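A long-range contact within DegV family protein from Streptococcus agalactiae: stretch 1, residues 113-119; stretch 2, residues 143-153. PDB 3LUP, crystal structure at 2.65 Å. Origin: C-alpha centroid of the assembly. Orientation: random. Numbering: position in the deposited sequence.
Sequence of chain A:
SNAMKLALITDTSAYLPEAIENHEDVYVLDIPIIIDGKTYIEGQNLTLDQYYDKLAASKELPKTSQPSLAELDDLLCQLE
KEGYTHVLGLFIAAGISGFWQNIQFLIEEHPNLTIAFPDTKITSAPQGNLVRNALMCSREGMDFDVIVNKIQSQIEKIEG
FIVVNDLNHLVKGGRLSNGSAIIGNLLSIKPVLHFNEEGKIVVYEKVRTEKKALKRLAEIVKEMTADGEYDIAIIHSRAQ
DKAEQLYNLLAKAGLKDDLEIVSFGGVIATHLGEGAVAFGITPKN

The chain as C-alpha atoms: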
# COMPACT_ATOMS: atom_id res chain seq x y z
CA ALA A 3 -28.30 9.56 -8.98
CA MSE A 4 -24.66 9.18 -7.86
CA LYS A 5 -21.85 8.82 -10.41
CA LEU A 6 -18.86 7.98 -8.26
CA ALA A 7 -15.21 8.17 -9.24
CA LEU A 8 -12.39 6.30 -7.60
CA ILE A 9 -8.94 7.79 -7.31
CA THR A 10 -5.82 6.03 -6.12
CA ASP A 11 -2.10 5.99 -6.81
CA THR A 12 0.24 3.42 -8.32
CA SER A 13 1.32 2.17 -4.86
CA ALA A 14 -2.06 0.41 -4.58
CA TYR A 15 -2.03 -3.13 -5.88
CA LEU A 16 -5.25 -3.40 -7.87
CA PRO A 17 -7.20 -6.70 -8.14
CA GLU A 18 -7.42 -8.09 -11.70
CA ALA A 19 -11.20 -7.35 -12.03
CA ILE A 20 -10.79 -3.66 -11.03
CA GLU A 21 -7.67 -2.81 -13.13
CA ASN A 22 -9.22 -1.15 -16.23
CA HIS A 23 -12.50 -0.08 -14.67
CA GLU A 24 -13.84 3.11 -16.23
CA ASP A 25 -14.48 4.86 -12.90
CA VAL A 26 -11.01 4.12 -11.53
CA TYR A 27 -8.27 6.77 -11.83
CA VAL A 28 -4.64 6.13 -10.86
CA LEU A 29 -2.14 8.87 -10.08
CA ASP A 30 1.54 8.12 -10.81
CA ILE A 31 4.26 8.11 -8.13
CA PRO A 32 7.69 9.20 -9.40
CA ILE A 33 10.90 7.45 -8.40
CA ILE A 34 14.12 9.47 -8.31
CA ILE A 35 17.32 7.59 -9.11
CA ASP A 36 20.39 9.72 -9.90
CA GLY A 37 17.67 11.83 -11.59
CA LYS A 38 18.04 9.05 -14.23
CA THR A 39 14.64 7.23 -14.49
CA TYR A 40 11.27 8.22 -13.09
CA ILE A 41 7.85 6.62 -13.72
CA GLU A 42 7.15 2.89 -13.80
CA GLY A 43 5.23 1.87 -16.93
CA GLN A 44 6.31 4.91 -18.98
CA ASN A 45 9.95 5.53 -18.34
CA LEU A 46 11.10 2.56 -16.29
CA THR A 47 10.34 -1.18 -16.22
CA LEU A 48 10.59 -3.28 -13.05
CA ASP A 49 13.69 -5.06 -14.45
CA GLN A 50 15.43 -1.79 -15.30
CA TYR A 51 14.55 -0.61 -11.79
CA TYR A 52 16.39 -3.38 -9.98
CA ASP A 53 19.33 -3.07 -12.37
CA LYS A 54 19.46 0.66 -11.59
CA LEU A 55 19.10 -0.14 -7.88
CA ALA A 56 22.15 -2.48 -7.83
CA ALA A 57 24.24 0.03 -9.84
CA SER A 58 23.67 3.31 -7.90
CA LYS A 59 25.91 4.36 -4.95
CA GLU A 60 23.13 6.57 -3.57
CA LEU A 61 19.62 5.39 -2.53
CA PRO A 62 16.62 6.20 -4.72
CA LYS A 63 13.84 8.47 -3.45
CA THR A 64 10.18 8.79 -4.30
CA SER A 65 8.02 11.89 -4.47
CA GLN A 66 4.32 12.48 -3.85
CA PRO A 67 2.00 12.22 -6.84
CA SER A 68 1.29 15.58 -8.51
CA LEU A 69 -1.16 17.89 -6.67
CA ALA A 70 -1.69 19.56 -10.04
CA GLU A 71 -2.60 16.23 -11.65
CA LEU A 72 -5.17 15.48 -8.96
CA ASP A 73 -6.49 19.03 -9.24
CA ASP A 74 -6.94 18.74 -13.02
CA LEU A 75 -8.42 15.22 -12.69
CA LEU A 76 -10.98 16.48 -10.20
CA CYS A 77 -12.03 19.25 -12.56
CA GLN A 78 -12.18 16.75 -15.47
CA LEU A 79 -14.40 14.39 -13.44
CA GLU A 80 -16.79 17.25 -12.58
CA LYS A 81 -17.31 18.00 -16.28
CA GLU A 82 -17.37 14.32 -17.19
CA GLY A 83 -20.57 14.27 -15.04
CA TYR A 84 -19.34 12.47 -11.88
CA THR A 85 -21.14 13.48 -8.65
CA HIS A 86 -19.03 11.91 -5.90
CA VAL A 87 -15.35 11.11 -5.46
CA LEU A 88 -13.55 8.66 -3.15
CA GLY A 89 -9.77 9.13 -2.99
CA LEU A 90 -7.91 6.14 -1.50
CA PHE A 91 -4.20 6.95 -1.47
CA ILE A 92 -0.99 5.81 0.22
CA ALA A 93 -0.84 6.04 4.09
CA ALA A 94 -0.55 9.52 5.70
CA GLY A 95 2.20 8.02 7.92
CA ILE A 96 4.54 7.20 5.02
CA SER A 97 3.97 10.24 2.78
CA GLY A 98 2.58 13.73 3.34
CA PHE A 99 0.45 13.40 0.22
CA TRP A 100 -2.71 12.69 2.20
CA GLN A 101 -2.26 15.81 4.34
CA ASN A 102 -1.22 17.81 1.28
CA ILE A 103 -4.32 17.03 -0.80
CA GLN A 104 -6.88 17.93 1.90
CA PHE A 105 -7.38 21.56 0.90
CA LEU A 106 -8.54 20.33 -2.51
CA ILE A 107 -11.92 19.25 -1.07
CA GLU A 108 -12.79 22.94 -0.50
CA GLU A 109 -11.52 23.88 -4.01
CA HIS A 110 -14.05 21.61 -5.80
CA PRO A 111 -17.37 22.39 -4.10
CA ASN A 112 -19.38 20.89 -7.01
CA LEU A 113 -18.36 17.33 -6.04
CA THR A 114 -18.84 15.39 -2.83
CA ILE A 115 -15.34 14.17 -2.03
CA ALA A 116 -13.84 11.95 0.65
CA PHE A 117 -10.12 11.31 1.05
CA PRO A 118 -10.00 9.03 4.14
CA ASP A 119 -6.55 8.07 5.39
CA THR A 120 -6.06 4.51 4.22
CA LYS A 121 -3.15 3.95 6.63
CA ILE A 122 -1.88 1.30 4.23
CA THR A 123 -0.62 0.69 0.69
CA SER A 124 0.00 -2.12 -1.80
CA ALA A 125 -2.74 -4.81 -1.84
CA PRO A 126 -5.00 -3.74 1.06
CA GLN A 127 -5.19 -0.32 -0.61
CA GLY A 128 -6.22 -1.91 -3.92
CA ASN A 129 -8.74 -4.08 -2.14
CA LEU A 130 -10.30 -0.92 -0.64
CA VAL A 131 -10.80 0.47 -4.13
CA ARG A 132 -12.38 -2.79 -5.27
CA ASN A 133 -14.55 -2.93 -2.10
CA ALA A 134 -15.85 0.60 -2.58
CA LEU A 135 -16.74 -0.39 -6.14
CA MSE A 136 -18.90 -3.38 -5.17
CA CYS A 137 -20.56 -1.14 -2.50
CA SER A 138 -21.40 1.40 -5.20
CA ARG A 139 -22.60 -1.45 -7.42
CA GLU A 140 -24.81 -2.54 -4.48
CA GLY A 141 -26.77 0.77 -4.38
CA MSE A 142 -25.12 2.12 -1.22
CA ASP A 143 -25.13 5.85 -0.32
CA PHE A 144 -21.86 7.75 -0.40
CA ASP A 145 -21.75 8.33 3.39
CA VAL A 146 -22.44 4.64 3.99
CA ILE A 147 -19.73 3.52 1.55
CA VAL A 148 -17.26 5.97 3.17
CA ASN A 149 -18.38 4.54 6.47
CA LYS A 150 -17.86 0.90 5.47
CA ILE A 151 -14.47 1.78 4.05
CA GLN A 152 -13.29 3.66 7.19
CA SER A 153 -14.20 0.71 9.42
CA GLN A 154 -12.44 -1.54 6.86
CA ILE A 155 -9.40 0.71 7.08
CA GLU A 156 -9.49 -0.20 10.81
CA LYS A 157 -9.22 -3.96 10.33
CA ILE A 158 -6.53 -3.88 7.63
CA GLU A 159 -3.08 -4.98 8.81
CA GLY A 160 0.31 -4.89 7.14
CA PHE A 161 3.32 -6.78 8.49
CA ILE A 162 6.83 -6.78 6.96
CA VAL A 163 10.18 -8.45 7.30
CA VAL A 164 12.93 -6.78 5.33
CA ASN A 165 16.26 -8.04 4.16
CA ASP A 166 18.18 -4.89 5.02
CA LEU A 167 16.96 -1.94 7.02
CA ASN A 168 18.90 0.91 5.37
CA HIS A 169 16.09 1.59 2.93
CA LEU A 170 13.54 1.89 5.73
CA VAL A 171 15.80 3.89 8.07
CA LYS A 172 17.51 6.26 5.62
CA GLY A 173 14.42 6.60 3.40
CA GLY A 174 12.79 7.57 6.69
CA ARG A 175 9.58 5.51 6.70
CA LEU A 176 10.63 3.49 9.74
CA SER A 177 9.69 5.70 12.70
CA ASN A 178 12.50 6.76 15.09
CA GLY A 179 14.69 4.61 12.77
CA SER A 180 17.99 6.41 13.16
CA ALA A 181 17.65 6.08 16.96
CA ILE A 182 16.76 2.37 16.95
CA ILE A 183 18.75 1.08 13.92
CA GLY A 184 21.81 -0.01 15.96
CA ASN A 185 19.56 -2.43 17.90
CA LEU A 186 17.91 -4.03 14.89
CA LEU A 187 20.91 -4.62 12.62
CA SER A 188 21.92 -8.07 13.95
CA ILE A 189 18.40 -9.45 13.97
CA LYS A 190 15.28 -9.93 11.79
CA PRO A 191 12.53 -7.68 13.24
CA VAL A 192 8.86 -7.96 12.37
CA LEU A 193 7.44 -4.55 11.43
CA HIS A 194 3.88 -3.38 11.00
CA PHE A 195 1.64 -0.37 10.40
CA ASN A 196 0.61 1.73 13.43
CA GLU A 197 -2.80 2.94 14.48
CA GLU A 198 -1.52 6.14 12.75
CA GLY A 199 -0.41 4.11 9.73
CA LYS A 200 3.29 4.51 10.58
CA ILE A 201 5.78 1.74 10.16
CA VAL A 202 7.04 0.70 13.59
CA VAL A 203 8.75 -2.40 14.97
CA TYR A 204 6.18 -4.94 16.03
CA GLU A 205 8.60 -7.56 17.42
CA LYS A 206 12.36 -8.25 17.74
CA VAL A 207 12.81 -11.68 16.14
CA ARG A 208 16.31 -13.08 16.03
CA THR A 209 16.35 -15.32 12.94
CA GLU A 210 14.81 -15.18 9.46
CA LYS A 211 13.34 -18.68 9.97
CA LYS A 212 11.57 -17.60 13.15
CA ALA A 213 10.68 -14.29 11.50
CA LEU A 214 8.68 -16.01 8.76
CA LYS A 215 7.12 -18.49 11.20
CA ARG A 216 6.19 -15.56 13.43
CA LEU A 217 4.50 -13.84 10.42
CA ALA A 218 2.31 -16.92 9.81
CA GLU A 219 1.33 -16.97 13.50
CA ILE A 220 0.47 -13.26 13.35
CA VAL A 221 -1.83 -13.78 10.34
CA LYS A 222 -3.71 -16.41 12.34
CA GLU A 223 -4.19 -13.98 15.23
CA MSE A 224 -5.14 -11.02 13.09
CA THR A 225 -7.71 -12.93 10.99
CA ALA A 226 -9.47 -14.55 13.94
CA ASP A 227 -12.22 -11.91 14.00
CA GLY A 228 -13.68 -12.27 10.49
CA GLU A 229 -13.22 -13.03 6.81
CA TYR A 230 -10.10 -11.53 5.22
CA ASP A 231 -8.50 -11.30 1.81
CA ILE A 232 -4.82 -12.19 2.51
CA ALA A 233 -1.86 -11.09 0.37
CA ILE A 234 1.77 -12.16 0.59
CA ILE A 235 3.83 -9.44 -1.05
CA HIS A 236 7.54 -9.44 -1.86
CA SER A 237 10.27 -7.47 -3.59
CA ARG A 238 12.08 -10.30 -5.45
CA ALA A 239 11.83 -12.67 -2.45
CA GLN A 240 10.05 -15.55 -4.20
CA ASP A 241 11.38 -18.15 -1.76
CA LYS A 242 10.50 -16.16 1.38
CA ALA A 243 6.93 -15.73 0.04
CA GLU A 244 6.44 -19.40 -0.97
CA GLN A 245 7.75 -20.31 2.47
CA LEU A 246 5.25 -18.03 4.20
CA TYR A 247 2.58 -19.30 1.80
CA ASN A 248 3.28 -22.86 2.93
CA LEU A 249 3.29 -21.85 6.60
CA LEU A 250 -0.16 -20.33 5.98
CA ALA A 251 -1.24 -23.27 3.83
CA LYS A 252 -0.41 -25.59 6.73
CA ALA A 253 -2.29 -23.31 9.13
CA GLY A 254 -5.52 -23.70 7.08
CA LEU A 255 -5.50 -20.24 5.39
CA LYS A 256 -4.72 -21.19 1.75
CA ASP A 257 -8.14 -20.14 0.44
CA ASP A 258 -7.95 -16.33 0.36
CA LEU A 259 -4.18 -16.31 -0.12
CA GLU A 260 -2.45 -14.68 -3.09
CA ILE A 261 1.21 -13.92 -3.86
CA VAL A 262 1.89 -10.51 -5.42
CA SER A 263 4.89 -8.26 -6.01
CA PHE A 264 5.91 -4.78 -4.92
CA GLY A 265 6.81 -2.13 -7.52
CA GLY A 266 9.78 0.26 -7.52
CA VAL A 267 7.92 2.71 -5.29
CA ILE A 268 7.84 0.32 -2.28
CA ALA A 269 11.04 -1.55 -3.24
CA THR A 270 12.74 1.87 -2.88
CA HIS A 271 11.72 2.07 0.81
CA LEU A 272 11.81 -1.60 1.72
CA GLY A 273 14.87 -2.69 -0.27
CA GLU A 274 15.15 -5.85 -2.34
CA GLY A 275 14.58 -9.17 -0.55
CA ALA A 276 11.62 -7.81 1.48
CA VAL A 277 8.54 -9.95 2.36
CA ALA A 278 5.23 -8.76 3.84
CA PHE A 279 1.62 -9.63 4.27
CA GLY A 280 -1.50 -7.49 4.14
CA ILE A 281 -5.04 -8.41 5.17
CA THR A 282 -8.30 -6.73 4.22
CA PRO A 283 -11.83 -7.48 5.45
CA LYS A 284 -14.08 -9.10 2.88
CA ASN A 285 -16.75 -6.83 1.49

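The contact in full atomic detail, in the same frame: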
# COMPACT_ATOMS: atom_id res chain seq x y z
N LEU A 113 -18.39 18.78 -6.27
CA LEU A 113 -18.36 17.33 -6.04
C LEU A 113 -18.38 17.04 -4.55
O LEU A 113 -17.90 17.84 -3.75
CB LEU A 113 -17.09 16.71 -6.61
CG LEU A 113 -16.75 16.79 -8.09
CD1 LEU A 113 -15.23 16.80 -8.23
CD2 LEU A 113 -17.39 15.64 -8.87
N THR A 114 -18.93 15.89 -4.19
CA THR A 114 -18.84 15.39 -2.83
C THR A 114 -17.66 14.44 -2.81
O THR A 114 -17.64 13.44 -3.54
CB THR A 114 -20.12 14.69 -2.40
OG1 THR A 114 -21.19 15.63 -2.43
CG2 THR A 114 -19.98 14.16 -0.99
N ILE A 115 -16.67 14.78 -1.98
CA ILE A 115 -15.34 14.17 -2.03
C ILE A 115 -14.90 13.69 -0.66
O ILE A 115 -14.97 14.44 0.31
CB ILE A 115 -14.29 15.19 -2.53
CG1 ILE A 115 -14.70 15.76 -3.89
CG2 ILE A 115 -12.92 14.55 -2.63
CD1 ILE A 115 -13.99 17.04 -4.26
N ALA A 116 -14.43 12.45 -0.59
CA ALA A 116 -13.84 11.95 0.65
C ALA A 116 -12.48 11.34 0.38
O ALA A 116 -12.34 10.45 -0.48
CB ALA A 116 -14.77 10.96 1.33
N PHE A 117 -11.47 11.84 1.09
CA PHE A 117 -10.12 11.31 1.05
C PHE A 117 -9.73 10.72 2.41
O PHE A 117 -8.85 11.26 3.08
CB PHE A 117 -9.10 12.40 0.69
CG PHE A 117 -9.22 12.96 -0.72
CD1 PHE A 117 -9.62 12.17 -1.79
CD2 PHE A 117 -8.90 14.30 -0.96
CE1 PHE A 117 -9.73 12.71 -3.07
CE2 PHE A 117 -8.99 14.85 -2.24
CZ PHE A 117 -9.41 14.05 -3.30
N PRO A 118 -10.37 9.61 2.82
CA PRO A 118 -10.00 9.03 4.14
C PRO A 118 -8.57 8.49 4.14
O PRO A 118 -8.06 8.02 3.10
CB PRO A 118 -11.01 7.90 4.33
CG PRO A 118 -11.37 7.48 2.91
CD PRO A 118 -11.29 8.73 2.06
N ASP A 119 -7.91 8.57 5.29
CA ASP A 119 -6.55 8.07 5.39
C ASP A 119 -6.60 6.55 5.39
O ASP A 119 -7.18 5.93 6.28
CB ASP A 119 -5.86 8.61 6.65
CG ASP A 119 -4.44 8.08 6.83
OD1 ASP A 119 -3.83 7.55 5.86
OD2 ASP A 119 -3.93 8.19 7.96
N ASP A 143 -25.34 4.40 -0.37
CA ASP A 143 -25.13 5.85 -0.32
C ASP A 143 -23.68 6.18 -0.01
O ASP A 143 -23.00 5.43 0.71
CB ASP A 143 -26.01 6.52 0.74
CG ASP A 143 -27.45 6.71 0.28
OD1 ASP A 143 -27.68 7.00 -0.92
OD2 ASP A 143 -28.36 6.56 1.13
N PHE A 144 -23.23 7.31 -0.55
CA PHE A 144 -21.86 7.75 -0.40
C PHE A 144 -21.39 7.74 1.05
O PHE A 144 -20.32 7.18 1.32
CB PHE A 144 -21.67 9.13 -1.02
CG PHE A 144 -20.24 9.55 -1.10
CD1 PHE A 144 -19.38 8.97 -2.03
CD2 PHE A 144 -19.73 10.50 -0.22
CE1 PHE A 144 -18.05 9.33 -2.10
CE2 PHE A 144 -18.40 10.87 -0.28
CZ PHE A 144 -17.55 10.28 -1.23
N ASP A 145 -22.16 8.31 1.97
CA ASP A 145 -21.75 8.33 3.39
C ASP A 145 -21.60 6.94 3.99
O ASP A 145 -20.71 6.71 4.81
CB ASP A 145 -22.71 9.15 4.25
CG ASP A 145 -22.60 10.63 3.99
OD1 ASP A 145 -21.84 11.03 3.07
OD2 ASP A 145 -23.29 11.40 4.70
N VAL A 146 -22.47 6.03 3.57
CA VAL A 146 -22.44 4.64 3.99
C VAL A 146 -21.21 3.91 3.42
O VAL A 146 -20.54 3.16 4.13
CB VAL A 146 -23.76 3.91 3.63
CG1 VAL A 146 -23.78 2.48 4.17
CG2 VAL A 146 -24.96 4.68 4.16
N ILE A 147 -20.91 4.13 2.15
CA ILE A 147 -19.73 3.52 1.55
C ILE A 147 -18.52 3.99 2.33
O ILE A 147 -17.78 3.17 2.87
CB ILE A 147 -19.62 3.84 0.05
CG1 ILE A 147 -20.80 3.19 -0.69
CG2 ILE A 147 -18.28 3.36 -0.50
CD1 ILE A 147 -20.80 3.36 -2.19
N VAL A 148 -18.34 5.31 2.41
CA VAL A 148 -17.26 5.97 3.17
C VAL A 148 -17.12 5.40 4.58
O VAL A 148 -16.01 5.22 5.13
CB VAL A 148 -17.52 7.50 3.30
CG1 VAL A 148 -16.49 8.16 4.20
CG2 VAL A 148 -17.51 8.15 1.95
N ASN A 149 -18.28 5.14 5.17
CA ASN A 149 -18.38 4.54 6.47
C ASN A 149 -17.79 3.13 6.50
O ASN A 149 -16.91 2.83 7.30
CB ASN A 149 -19.84 4.49 6.83
CG ASN A 149 -20.11 5.09 8.14
OD1 ASN A 149 -20.01 4.41 9.17
ND2 ASN A 149 -20.48 6.38 8.15
N LYS A 150 -18.30 2.29 5.60
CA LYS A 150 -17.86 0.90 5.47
C LYS A 150 -16.36 0.85 5.19
O LYS A 150 -15.66 -0.01 5.73
CB LYS A 150 -18.64 0.20 4.36
CG LYS A 150 -18.48 -1.32 4.34
CD LYS A 150 -19.63 -1.98 3.57
CE LYS A 150 -19.35 -3.44 3.19
NZ LYS A 150 -19.73 -4.41 4.25
N ILE A 151 -15.87 1.77 4.37
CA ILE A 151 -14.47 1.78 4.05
C ILE A 151 -13.60 2.21 5.23
O ILE A 151 -12.57 1.59 5.48
CB ILE A 151 -14.17 2.59 2.78
CG1 ILE A 151 -14.76 1.91 1.54
CG2 ILE A 151 -12.67 2.79 2.62
CD1 ILE A 151 -13.99 0.69 1.05
N GLN A 152 -14.02 3.23 5.98
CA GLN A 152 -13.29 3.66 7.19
C GLN A 152 -13.15 2.57 8.25
O GLN A 152 -12.07 2.39 8.83
CB GLN A 152 -13.91 4.91 7.80
CG GLN A 152 -13.13 6.18 7.45
CD GLN A 152 -13.99 7.44 7.40
OE1 GLN A 152 -15.15 7.45 7.85
NE2 GLN A 152 -13.42 8.52 6.86
N SER A 153 -14.24 1.85 8.50
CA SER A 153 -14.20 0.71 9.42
C SER A 153 -13.35 -0.44 8.85
O SER A 153 -12.74 -1.19 9.61
CB SER A 153 -15.61 0.23 9.80
OG SER A 153 -16.24 -0.47 8.74

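A short strand, Thr114 to Ala116, lies alongside a helix that begins at Phe144 and runs through Ser153 and beyond. Their N-to-C directions differ by only 4°, so the two elements run essentially parallel, with axes 10.3 Å apart at closest approach. The register follows from the two repeats. Along an extended chain, alternate residues face the same way; along a helix, a face recurs about every four residues. Thr114, Ala116 and Pro118 therefore pair in turn with Phe144, Val148 and Gln152, the CA atoms lying 8.6, 7.3 and 7.0 Å apart, so the backbones draw closer toward the C-terminal end. Ile115 and Phe117, the intervening residues, direct their CA-to-CB bonds away from the helix.

No hydrogen bond crosses between the stretches, and the contact rests on van der Waals packing. Its apolar centre is Ala116, whose CB sits 3.8 Å from CZ of Phe144 and 4.0 Å from CG2 of Val148. A single methyl group can thus touch residues one helical turn apart, and the small side chain is compatible with the close backbone approach here. Phe144, with chi1 in the t well, extends its ring to the strand and meets three successive residues obliquely. Besides Ala116, it approaches Thr114, whose CG2 lies 3.7 Å from Phe144 CE2, and reaches the backbone of Ile115. Threonine suits this exposed border: its methyl packs against the aromatic ring, while OG1 lies farther from that ring. The beta-branched Val148 offers a compact hydrocarbon surface to Ala116.

At the far end the chemistry is mixed. The CA-to-CB bond of Gln152 points sideways to the loop, but the long side chain brings its amide nearer, placing NE2 3.5 Å from CB of Pro118. This is a contact between a polar group and a carbon, without a hydrogen bond. The flexible glutamine can cover the buried proline while remaining exposed itself, and the rigid pyrrolidine ring supplies a compact surface beneath it.

The bonds that hold the helix in shape are internal. Backbone i to i+4 hydrogen bonds run from Ile147 N to Asp143 O at 2.9 Å through Ser153 N to Asn149 O at 3.1 Å, maintaining the spacing that lines up Phe144, Val148 and Gln152. Asp143 occupies the N-cap position, although its side chain makes no capping bond. Away from the strand, Ser153 OG donates to Lys150 O at 3.1 Å, a common way for serine to satisfy its hydroxyl within a helix.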